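Local coordinates for Non-structural protein 5 (Modoc virus, PDB 2WA2) that binds S-adenosylmethionine and probably transfers its methyl group to the cap of viral RNA, at guanine N7 and the ribose 2'-O, at residues F33-Y36 with R37-F40; E19-K22 with R23-Q27; L216-V219 with P220-N224. The protein carries 4 engineered substitutions. All coordinates share one frame; numbering follows the deposited sequence.

In the fold
Contact 2 lies within helix 14-27; contact 1 is the last turn of helix 30-38, next in the chain, and the residues just after it. Contact 3 is a turn leaving the outer strand 215-217 of the sheet. Contact 1 is a surface contact, dominated by arginines over backbone and apolar atoms. Contact 2 is partly buried: Trp21, Lys22 and Leu25 are buried, while the other side chains lie at the surface. Contact 3 is also partly buried and lies nearer the centre of the chain; two waters join its backbone and side chains. All three touch. Leu25 and Trp21 of contact 2 meet Tyr36 of contact 1, and Asn224 of contact 3 reaches both helices.

Contact 1: residues F33-Y36 with R37-F40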
ATOM      1  N   PHE A  33      -2.101 -23.339   1.882  1.00 15.01           N
ATOM      2  CA  PHE A  33      -2.191 -21.892   1.673  1.00 15.36           C
ATOM      3  C   PHE A  33      -2.874 -21.221   2.852  1.00 15.88           C
ATOM      4  O   PHE A  33      -2.385 -20.218   3.371  1.00 15.56           O
ATOM      5  CB  PHE A  33      -2.939 -21.591   0.364  1.00 16.08           C
ATOM      6  CG  PHE A  33      -3.118 -20.108   0.086  1.00 15.50           C
ATOM      7  CD1 PHE A  33      -2.146 -19.401  -0.612  1.00 16.33           C
ATOM      8  CD2 PHE A  33      -4.251 -19.436   0.542  1.00 15.90           C
ATOM      9  CE1 PHE A  33      -2.299 -18.020  -0.875  1.00 18.97           C
ATOM     10  CE2 PHE A  33      -4.420 -18.072   0.296  1.00 17.01           C
ATOM     11  CZ  PHE A  33      -3.446 -17.362  -0.416  1.00 16.74           C
ATOM     12  N   MET A  34      -4.007 -21.776   3.284  1.00 17.51           N
ATOM     13  CA  MET A  34      -4.764 -21.161   4.386  1.00 18.48           C
ATOM     14  C   MET A  34      -3.983 -21.176   5.708  1.00 17.94           C
ATOM     15  O   MET A  34      -3.980 -20.182   6.436  1.00 19.57           O
ATOM     16  CB  MET A  34      -6.180 -21.770   4.512  1.00 19.57           C
ATOM     17  CG  MET A  34      -7.137 -21.389   3.337  1.00 22.91           C
ATOM     18  SD  MET A  34      -7.437 -19.597   3.268  1.00 33.23           S
ATOM     19  CE  MET A  34      -7.577 -19.192   1.538  1.00 28.41           C
ATOM     20  N   ALA A  35      -3.320 -22.291   6.010  1.00 17.54           N
ATOM     21  CA  ALA A  35      -2.449 -22.412   7.182  1.00 17.63           C
ATOM     22  C   ALA A  35      -1.232 -21.485   7.047  1.00 16.86           C
ATOM     23  O   ALA A  35      -0.851 -20.817   7.996  1.00 17.99           O
ATOM     24  CB  ALA A  35      -1.977 -23.851   7.343  1.00 17.87           C
ATOM     25  N   TYR A  36      -0.612 -21.458   5.867  1.00 16.29           N
ATOM     26  CA  TYR A  36       0.608 -20.668   5.692  1.00 15.37           C
ATOM     27  C   TYR A  36       0.362 -19.161   5.895  1.00 16.20           C
ATOM     28  O   TYR A  36       1.159 -18.446   6.537  1.00 15.69           O
ATOM     29  CB  TYR A  36       1.230 -20.896   4.300  1.00 13.77           C
ATOM     30  CG  TYR A  36       2.336 -19.890   3.992  1.00 13.96           C
ATOM     31  CD1 TYR A  36       3.483 -19.863   4.748  1.00 12.27           C
ATOM     32  CD2 TYR A  36       2.218 -18.984   2.936  1.00 13.53           C
ATOM     33  CE1 TYR A  36       4.490 -18.950   4.488  1.00 13.07           C
ATOM     34  CE2 TYR A  36       3.223 -18.071   2.650  1.00 12.12           C
ATOM     35  CZ  TYR A  36       4.358 -18.061   3.439  1.00 11.52           C
ATOM     36  OH  TYR A  36       5.384 -17.202   3.218  1.00 10.89           O
ATOM     37  N   ARG A  37      -0.743 -18.686   5.337  1.00 16.66           N
ATOM     38  CA  ARG A  37      -0.944 -17.259   5.209  1.00 18.59           C
ATOM     39  C   ARG A  37      -1.087 -16.524   6.536  1.00 19.27           C
ATOM     40  O   ARG A  37      -0.757 -15.359   6.592  1.00 19.26           O
ATOM     41  CB  ARG A  37      -2.116 -16.954   4.279  1.00 18.78           C
ATOM     42  CG  ARG A  37      -3.454 -17.054   4.954  1.00 21.04           C
ATOM     43  CD  ARG A  37      -4.499 -17.359   3.961  1.00 27.60           C
ATOM     44  NE  ARG A  37      -5.199 -16.187   3.485  1.00 33.06           N
ATOM     45  CZ  ARG A  37      -6.487 -15.954   3.717  1.00 36.26           C
ATOM     46  NH1 ARG A  37      -7.211 -16.800   4.455  1.00 38.15           N
ATOM     47  NH2 ARG A  37      -7.056 -14.872   3.220  1.00 36.16           N
ATOM     48  N   ARG A  38      -1.599 -17.208   7.568  1.00 20.29           N
ATOM     49  CA  ARG A  38      -1.777 -16.648   8.920  1.00 22.21           C
ATOM     50  C   ARG A  38      -0.655 -16.966   9.913  1.00 22.53           C
ATOM     51  O   ARG A  38      -0.688 -16.474  11.038  1.00 22.89           O
ATOM     52  CB  ARG A  38      -3.102 -17.148   9.535  1.00 22.46           C
ATOM     53  CG  ARG A  38      -3.242 -18.669   9.469  1.00 26.68           C
ATOM     54  CD  ARG A  38      -3.981 -19.311  10.648  1.00 32.76           C
ATOM     55  NE  ARG A  38      -3.521 -20.703  10.785  1.00 38.89           N
ATOM     56  CZ  ARG A  38      -4.237 -21.788  10.462  1.00 41.95           C
ATOM     57  NH1 ARG A  38      -5.489 -21.665  10.016  1.00 43.73           N
ATOM     58  NH2 ARG A  38      -3.709 -23.008  10.601  1.00 42.24           N
ATOM     59  N   ARG A  39       0.313 -17.789   9.519  1.00 23.45           N
ATOM     60  CA  ARG A  39       1.387 -18.233  10.415  1.00 24.78           C
ATOM     61  C   ARG A  39       2.219 -17.062  10.947  1.00 24.61           C
ATOM     62  O   ARG A  39       2.906 -16.379  10.189  1.00 23.18           O
ATOM     63  CB  ARG A  39       2.273 -19.264   9.702  1.00 24.98           C
ATOM     64  CG  ARG A  39       3.031 -20.229  10.612  1.00 26.32           C
ATOM     65  CD  ARG A  39       3.712 -21.333   9.771  1.00 27.15           C
ATOM     66  NE  ARG A  39       2.736 -22.294   9.228  1.00 31.17           N
ATOM     67  CZ  ARG A  39       2.888 -22.989   8.096  1.00 32.20           C
ATOM     68  NH1 ARG A  39       3.987 -22.850   7.350  1.00 31.96           N
ATOM     69  NH2 ARG A  39       1.929 -23.829   7.696  1.00 31.03           N
ATOM     70  N   PHE A  40       2.130 -16.836  12.260  1.00 25.91           N
ATOM     71  CA  PHE A  40       2.829 -15.733  12.958  1.00 27.47           C
ATOM     72  C   PHE A  40       2.405 -14.317  12.550  1.00 28.13           C
ATOM     73  O   PHE A  40       3.150 -13.353  12.779  1.00 28.03           O
ATOM     74  CB  PHE A  40       4.342 -15.828  12.784  1.00 28.35           C
ATOM     75  CG  PHE A  40       4.967 -17.015  13.433  1.00 30.63           C
ATOM     76  CD1 PHE A  40       5.261 -17.002  14.794  1.00 34.25           C
ATOM     77  CD2 PHE A  40       5.305 -18.133  12.675  1.00 32.87           C
ATOM     78  CE1 PHE A  40       5.875 -18.103  15.401  1.00 34.86           C
ATOM     79  CE2 PHE A  40       5.915 -19.245  13.263  1.00 34.66           C
ATOM     80  CZ  PHE A  40       6.191 -19.227  14.635  1.00 33.74           C
TER
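Met34 and Arg37 lie side by side near the end of a helix and point the same way. The sulfur makes the closest side-chain approach, with Met34 SD 3.0 Å from Arg37 NH1. The methyl CE of Met34 sits over one face of the guanidinium, offset toward its rim. The same methyl lies at the edge of the Phe33 ring, in the ring plane. Phe33 meets the shaft of Arg37, with Phe33 CE2 3.7 Å from Arg37 CD. The ring and guanidinium planes are only 22° apart, but the approach is oblique. Arg37 has CG between its backbone N and carbonyl carbon (chi1 82°), which places CG 3.5 Å from Met34 O.

Arg38 turns a guanidinium face to the backbone, and Ala35 CA lies above it. The methyl of Ala35 is shared: CB is 3.8 Å from Arg38 NH2 and 3.9 Å from Arg39 NH2. The guanidinium of Arg39 is centred over Tyr36 CA. A bend at chi3 (-72°) folds it back there. Its NH1 comes to the edge of the Tyr36 ring, in plane, and is also hydrogen-bonded to Arg253 O.

The backbone positions these groups. Arg37 N donates to Phe33 O at 3.0 Å, a normal helical bond four residues back. Arg39 N instead reaches three residues back to Tyr36 O, at 3.2 Å and from above the carbonyl plane, as the chain leaves the helix. Tyr36 O also accepts a hydrogen bond from Asn224 ND2.

Tyr36 OH is hydrogen-bonded to Leu250 O of helix 239-254. Phe33 and Tyr36 pack on Leu25 of helix 14-27. Helix 30-38 therefore lies against helices 14-27 and 239-254, beside the loop that joins strands 215-217 and 229-232.

Contact 2: residues E19-K22 with R23-Q27; sequences EIWK and RKLNQ
The indole of Trp21 has Leu25 CB over one face, and the two side chains run side by side. The closest touch is at the benzene end of the ring, where Trp21 CZ2 is 3.7 Å from Leu25 CD2. His227 forms an edge-to-face pair with the indole. Trp21 NE1 makes weak hydrogen bonds to Tyr36 OH and Asn224 O. The amide of Asn26 lies beside the backbone of Lys22, with Asn26 CG 3.3 Å from Lys22 O.

From Arg23 to Asn26 each amide bonds four residues back, as in a regular alpha-helix. Leu25 N donates to Trp21 O at 2.7 Å and Asn26 N to Lys22 O at 3.0 Å. In related flaviviral NS5 methyltransferases the corresponding N-terminal helices help form the site for the RNA cap.

On the outer side Ile20 CG2 packs 3.6 Å from Lys24 CD. Lys22 has CG anti to its backbone N (chi1 -171°) and bends at chi2, which carries NZ inward to a salt bridge with Glu166 and a hydrogen bond to Asn160 O. A water accepts from Lys22 NZ at 2.8 Å and donates weakly to Asn26 OD1 at 3.3 Å. Asn26 ND2 is hydrogen-bonded to Pro161 O.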
ATOM      1  N   GLU A  19      10.966 -14.194  -6.011  1.00 14.72           N
ATOM      2  CA  GLU A  19      10.432 -15.047  -7.054  1.00 17.16           C
ATOM      3  C   GLU A  19      10.318 -16.480  -6.588  1.00 14.86           C
ATOM      4  O   GLU A  19       9.403 -17.185  -7.007  1.00 14.20           O
ATOM      5  CB  GLU A  19      11.285 -15.005  -8.329  1.00 17.46           C
ATOM      6  CG  GLU A  19      10.953 -13.844  -9.259  1.00 22.56           C
ATOM      7  CD  GLU A  19      12.024 -13.636 -10.337  1.00 23.14           C
ATOM      8  OE1 GLU A  19      12.706 -14.630 -10.736  1.00 31.97           O
ATOM      9  OE2 GLU A  19      12.191 -12.470 -10.764  1.00 29.89           O
ATOM     10  N   ILE A  20      11.299 -16.928  -5.802  1.00 13.45           N
ATOM     11  CA  ILE A  20      11.233 -18.254  -5.163  1.00 12.31           C
ATOM     12  C   ILE A  20      10.004 -18.350  -4.252  1.00 11.85           C
ATOM     13  O   ILE A  20       9.199 -19.298  -4.366  1.00 11.18           O
ATOM     14  CB  ILE A  20      12.518 -18.579  -4.372  1.00 11.80           C
ATOM     15  CG1 ILE A  20      13.704 -18.743  -5.335  1.00 12.53           C
ATOM     16  CG2 ILE A  20      12.313 -19.851  -3.501  1.00 11.85           C
ATOM     17  CD1 ILE A  20      15.096 -18.785  -4.574  1.00 12.72           C
ATOM     18  N   TRP A  21       9.835 -17.333  -3.392  1.00 10.72           N
ATOM     19  CA  TRP A  21       8.668 -17.227  -2.513  1.00  9.48           C
ATOM     20  C   TRP A  21       7.390 -17.325  -3.333  1.00 10.30           C
ATOM     21  O   TRP A  21       6.504 -18.126  -2.998  1.00  8.72           O
ATOM     22  CB  TRP A  21       8.692 -15.934  -1.672  1.00 10.39           C
ATOM     23  CG  TRP A  21       7.336 -15.648  -1.026  1.00  9.73           C
ATOM     24  CD1 TRP A  21       6.867 -16.161   0.138  1.00 10.77           C
ATOM     25  CD2 TRP A  21       6.296 -14.792  -1.549  1.00 11.00           C
ATOM     26  NE1 TRP A  21       5.578 -15.671   0.383  1.00 10.95           N
ATOM     27  CE2 TRP A  21       5.206 -14.856  -0.647  1.00 10.68           C
ATOM     28  CE3 TRP A  21       6.170 -13.994  -2.709  1.00 10.60           C
ATOM     29  CZ2 TRP A  21       4.010 -14.131  -0.852  1.00 12.12           C
ATOM     30  CZ3 TRP A  21       4.970 -13.290  -2.919  1.00 10.76           C
ATOM     31  CH2 TRP A  21       3.913 -13.359  -1.985  1.00 11.69           C
ATOM     32  N   LYS A  22       7.315 -16.579  -4.438  1.00  9.99           N
ATOM     33  CA  LYS A  22       6.086 -16.593  -5.248  1.00 11.29           C
ATOM     34  C   LYS A  22       5.767 -17.988  -5.831  1.00 11.70           C
ATOM     35  O   LYS A  22       4.613 -18.439  -5.825  1.00 11.13           O
ATOM     36  CB  LYS A  22       6.185 -15.586  -6.380  1.00 10.77           C
ATOM     37  CG  LYS A  22       4.872 -15.382  -7.138  1.00 10.90           C
ATOM     38  CD  LYS A  22       3.934 -14.511  -6.305  1.00 15.64           C
ATOM     39  CE  LYS A  22       2.698 -14.217  -7.024  1.00 16.90           C
ATOM     40  NZ  LYS A  22       1.785 -13.373  -6.185  1.00 12.98           N
ATOM     41  N   ARG A  23       6.785 -18.625  -6.385  1.00 12.88           N
ATOM     42  CA  ARG A  23       6.605 -19.928  -7.044  1.00 14.72           C
ATOM     43  C   ARG A  23       6.250 -20.973  -5.992  1.00 13.69           C
ATOM     44  O   ARG A  23       5.347 -21.792  -6.186  1.00 14.17           O
ATOM     45  CB  ARG A  23       7.856 -20.301  -7.826  1.00 13.99           C
ATOM     46  CG  ARG A  23       7.922 -19.564  -9.176  1.00 16.15           C
ATOM     47  CD  ARG A  23       9.063 -20.066 -10.088  1.00 19.51           C
ATOM     48  NE  ARG A  23       8.842 -19.526 -11.434  1.00 32.42           N
ATOM     49  CZ  ARG A  23       9.750 -19.427 -12.412  1.00 36.63           C
ATOM     50  NH1 ARG A  23      11.019 -19.815 -12.236  1.00 37.31           N
ATOM     51  NH2 ARG A  23       9.378 -18.912 -13.585  1.00 37.74           N
ATOM     52  N   LYS A  24       6.904 -20.881  -4.838  1.00 13.59           N
ATOM     53  CA  LYS A  24       6.566 -21.769  -3.712  1.00 12.36           C
ATOM     54  C   LYS A  24       5.154 -21.514  -3.181  1.00 11.96           C
ATOM     55  O   LYS A  24       4.402 -22.444  -2.920  1.00 11.66           O
ATOM     56  CB  LYS A  24       7.608 -21.640  -2.582  1.00 12.61           C
ATOM     57  CG  LYS A  24       8.970 -22.251  -2.954  1.00 11.69           C
ATOM     58  CD  LYS A  24      10.025 -22.135  -1.845  1.00 13.80           C
ATOM     59  CE  LYS A  24       9.699 -22.965  -0.646  1.00 16.86           C
ATOM     60  NZ  LYS A  24      10.207 -24.318  -0.804  1.00 17.84           N
ATOM     61  N   LEU A  25       4.785 -20.249  -3.057  1.00 11.01           N
ATOM     62  CA  LEU A  25       3.440 -19.901  -2.636  1.00 10.46           C
ATOM     63  C   LEU A  25       2.416 -20.550  -3.551  1.00 11.62           C
ATOM     64  O   LEU A  25       1.436 -21.134  -3.050  1.00 11.51           O
ATOM     65  CB  LEU A  25       3.239 -18.374  -2.615  1.00 10.17           C
ATOM     66  CG  LEU A  25       1.893 -17.881  -2.065  1.00  9.69           C
ATOM     67  CD1 LEU A  25       1.701 -18.092  -0.561  1.00 13.29           C
ATOM     68  CD2 LEU A  25       1.663 -16.411  -2.515  1.00  9.85           C
ATOM     69  N   ASN A  26       2.620 -20.409  -4.871  1.00 10.80           N
ATOM     70  CA  ASN A  26       1.692 -20.926  -5.872  1.00 12.64           C
ATOM     71  C   ASN A  26       1.606 -22.455  -5.909  1.00 12.77           C
ATOM     72  O   ASN A  26       0.657 -23.013  -6.504  1.00 14.14           O
ATOM     73  CB  ASN A  26       2.059 -20.413  -7.261  1.00 11.83           C
ATOM     74  CG  ASN A  26       1.753 -18.933  -7.455  1.00 14.54           C
ATOM     75  OD1 ASN A  26       1.016 -18.308  -6.682  1.00 16.57           O
ATOM     76  ND2 ASN A  26       2.365 -18.353  -8.488  1.00 14.97           N
ATOM     77  N   GLN A  27       2.588 -23.130  -5.313  1.00 12.03           N
ATOM     78  CA  GLN A  27       2.573 -24.597  -5.203  1.00 13.50           C
ATOM     79  C   GLN A  27       1.734 -25.104  -4.030  1.00 12.62           C
ATOM     80  O   GLN A  27       1.441 -26.296  -3.955  1.00 12.47           O
ATOM     81  CB  GLN A  27       4.008 -25.160  -5.158  1.00 13.06           C
ATOM     82  CG  GLN A  27       4.718 -25.082  -6.519  1.00 16.02           C
ATOM     83  CD  GLN A  27       6.134 -25.686  -6.499  1.00 16.06           C
ATOM     84  OE1 GLN A  27       6.748 -25.835  -5.441  1.00 21.06           O
ATOM     85  NE2 GLN A  27       6.643 -26.022  -7.676  1.00 21.74           N
TER
HETATM   86  O   HOH W   1      -0.186 -15.340  -5.796  1.00 24.60           O

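Contact 3: residues L216-V219 with P220-N224; sequences LIRV and PLSRN
Val219 packs on Pro220 at the start of a type I beta turn, Val219 to Ser222. The turn follows strand 215-217, the outermost strand at one side of the Rossmann-like methyltransferase sheet, and leads toward strand 229-232. Pro220 CD lies 3.8 Å from Val219 CG1. Leu221 adds its CB to the same methyl and packs on Ala69 of helix 66-76. Ser222 closes the turn: its N donates to Val219 O at 2.9 Å, from above the carbonyl plane.

Ser222 CB is centred over one face of the Arg218 guanidinium, 3.6 Å from Arg218 CZ. Ser222 OG accepts a hydrogen bond at 2.7 Å from a water that in turn accepts from Val219 N, and it is also hydrogen-bonded to Glu228 OE2. Arg223 contributes its backbone, with a weak, bent bond from Arg218 NH2 to Arg223 O at 3.1 Å. Arg218 NH1 is held by Thr226 O and Glu228 O, which helps fix the plane of the group. Asn224 ND2 is hydrogen-bonded to Arg39 O. A second water, at the edge of the guanidinium and in its plane, accepts from Arg218 NH2 at 2.7 Å and donates to Ser222 O and, at 2.6 Å, to Asn224 OD1.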
ATOM      1  N   LEU A 216      10.727   1.920   2.891  1.00 12.79           N
ATOM      2  CA  LEU A 216       9.781   0.860   2.549  1.00 11.58           C
ATOM      3  C   LEU A 216       9.648  -0.053   3.741  1.00 12.13           C
ATOM      4  O   LEU A 216      10.655  -0.586   4.254  1.00 13.23           O
ATOM      5  CB  LEU A 216      10.252   0.074   1.303  1.00 10.85           C
ATOM      6  CG  LEU A 216       9.228  -0.932   0.778  1.00  9.08           C
ATOM      7  CD1 LEU A 216       8.115  -0.179   0.017  1.00 10.45           C
ATOM      8  CD2 LEU A 216       9.873  -2.045  -0.124  1.00 10.25           C
ATOM      9  N   ILE A 217       8.426  -0.270   4.194  1.00 12.39           N
ATOM     10  CA  ILE A 217       8.214  -1.050   5.421  1.00 13.33           C
ATOM     11  C   ILE A 217       7.218  -2.192   5.224  1.00 13.16           C
ATOM     12  O   ILE A 217       6.327  -2.119   4.360  1.00 11.43           O
ATOM     13  CB  ILE A 217       7.780  -0.152   6.626  1.00 12.75           C
ATOM     14  CG1 ILE A 217       6.426   0.527   6.335  1.00 12.85           C
ATOM     15  CG2 ILE A 217       8.908   0.866   6.981  1.00 14.54           C
ATOM     16  CD1 ILE A 217       5.780   1.300   7.504  1.00 15.85           C
ATOM     17  N   ARG A 218       7.399  -3.242   6.030  1.00 13.31           N
ATOM     18  CA  ARG A 218       6.480  -4.370   6.065  1.00 13.13           C
ATOM     19  C   ARG A 218       5.596  -4.243   7.304  1.00 14.24           C
ATOM     20  O   ARG A 218       6.096  -4.149   8.422  1.00 13.10           O
ATOM     21  CB  ARG A 218       7.282  -5.687   6.115  1.00 13.71           C
ATOM     22  CG  ARG A 218       6.450  -6.928   6.428  1.00 13.21           C
ATOM     23  CD  ARG A 218       5.624  -7.290   5.171  1.00 12.15           C
ATOM     24  NE  ARG A 218       4.972  -8.586   5.335  1.00 10.48           N
ATOM     25  CZ  ARG A 218       4.308  -9.222   4.381  1.00 11.20           C
ATOM     26  NH1 ARG A 218       4.130  -8.646   3.186  1.00 10.43           N
ATOM     27  NH2 ARG A 218       3.801 -10.410   4.643  1.00  9.14           N
ATOM     28  N   VAL A 219       4.283  -4.238   7.107  1.00 13.45           N
ATOM     29  CA  VAL A 219       3.347  -4.256   8.225  1.00 15.07           C
ATOM     30  C   VAL A 219       3.181  -5.728   8.656  1.00 15.54           C
ATOM     31  O   VAL A 219       2.874  -6.584   7.825  1.00 15.15           O
ATOM     32  CB  VAL A 219       2.006  -3.631   7.799  1.00 14.93           C
ATOM     33  CG1 VAL A 219       1.083  -3.502   8.975  1.00 16.43           C
ATOM     34  CG2 VAL A 219       2.259  -2.259   7.141  1.00 16.71           C
ATOM     35  N   PRO A 220       3.440  -6.038   9.933  1.00 16.57           N
ATOM     36  CA  PRO A 220       3.365  -7.426  10.429  1.00 16.85           C
ATOM     37  C   PRO A 220       1.963  -8.025  10.408  1.00 16.55           C
ATOM     38  O   PRO A 220       1.810  -9.250  10.526  1.00 16.78           O
ATOM     39  CB  PRO A 220       3.905  -7.327  11.869  1.00 17.96           C
ATOM     40  CG  PRO A 220       3.740  -5.900  12.242  1.00 16.43           C
ATOM     41  CD  PRO A 220       3.918  -5.104  10.971  1.00 17.05           C
ATOM     42  N   LEU A 221       0.960  -7.158  10.281  1.00 16.56           N
ATOM     43  CA  LEU A 221      -0.424  -7.553  10.027  1.00 16.63           C
ATOM     44  C   LEU A 221      -0.672  -8.089   8.612  1.00 16.02           C
ATOM     45  O   LEU A 221      -1.692  -8.740   8.367  1.00 15.40           O
ATOM     46  CB  LEU A 221      -1.361  -6.371  10.274  1.00 17.40           C
ATOM     47  CG  LEU A 221      -1.479  -5.879  11.723  1.00 19.68           C
ATOM     48  CD1 LEU A 221      -2.094  -4.507  11.756  1.00 22.22           C
ATOM     49  CD2 LEU A 221      -2.384  -6.789  12.450  1.00 25.85           C
ATOM     50  N   SER A 222       0.212  -7.777   7.661  1.00 15.58           N
ATOM     51  CA  SER A 222       0.046  -8.352   6.311  1.00 14.13           C
ATOM     52  C   SER A 222       0.164  -9.869   6.381  1.00 14.72           C
ATOM     53  O   SER A 222       1.015 -10.395   7.102  1.00 14.00           O
ATOM     54  CB  SER A 222       1.100  -7.827   5.345  1.00 12.84           C
ATOM     55  OG  SER A 222       0.905  -6.458   5.071  1.00 12.54           O
ATOM     56  N   ARG A 223      -0.650 -10.559   5.576  1.00 15.02           N
ATOM     57  CA  ARG A 223      -0.623 -12.026   5.534  1.00 14.47           C
ATOM     58  C   ARG A 223       0.613 -12.542   4.798  1.00 13.91           C
ATOM     59  O   ARG A 223       1.195 -11.851   3.956  1.00 12.56           O
ATOM     60  CB  ARG A 223      -1.881 -12.571   4.876  1.00 15.72           C
ATOM     61  CG  ARG A 223      -3.176 -12.286   5.641  1.00 19.17           C
ATOM     62  CD  ARG A 223      -4.257 -13.162   5.026  1.00 26.52           C
ATOM     63  NE  ARG A 223      -5.587 -12.887   5.550  1.00 32.27           N
ATOM     64  CZ  ARG A 223      -6.561 -12.312   4.847  1.00 35.05           C
ATOM     65  NH1 ARG A 223      -6.363 -11.951   3.584  1.00 36.44           N
ATOM     66  NH2 ARG A 223      -7.743 -12.102   5.417  1.00 37.11           N
ATOM     67  N   ASN A 224       1.006 -13.772   5.093  1.00 13.25           N
ATOM     68  CA  ASN A 224       2.226 -14.296   4.484  1.00 12.85           C
ATOM     69  C   ASN A 224       2.045 -14.568   2.994  1.00 12.47           C
ATOM     70  O   ASN A 224       3.023 -14.696   2.268  1.00 12.03           O
ATOM     71  CB  ASN A 224       2.691 -15.569   5.176  1.00 13.21           C
ATOM     72  CG  ASN A 224       3.055 -15.357   6.656  1.00 15.31           C
ATOM     73  OD1 ASN A 224       3.625 -14.334   7.038  1.00 14.45           O
ATOM     74  ND2 ASN A 224       2.719 -16.348   7.484  1.00 15.23           N
TER
HETATM   75  O   HOH W   2       3.490 -11.691   7.041  1.00 14.57           O
HETATM   76  O   HOH W   3       3.006  -4.843   4.617  1.00 12.09           O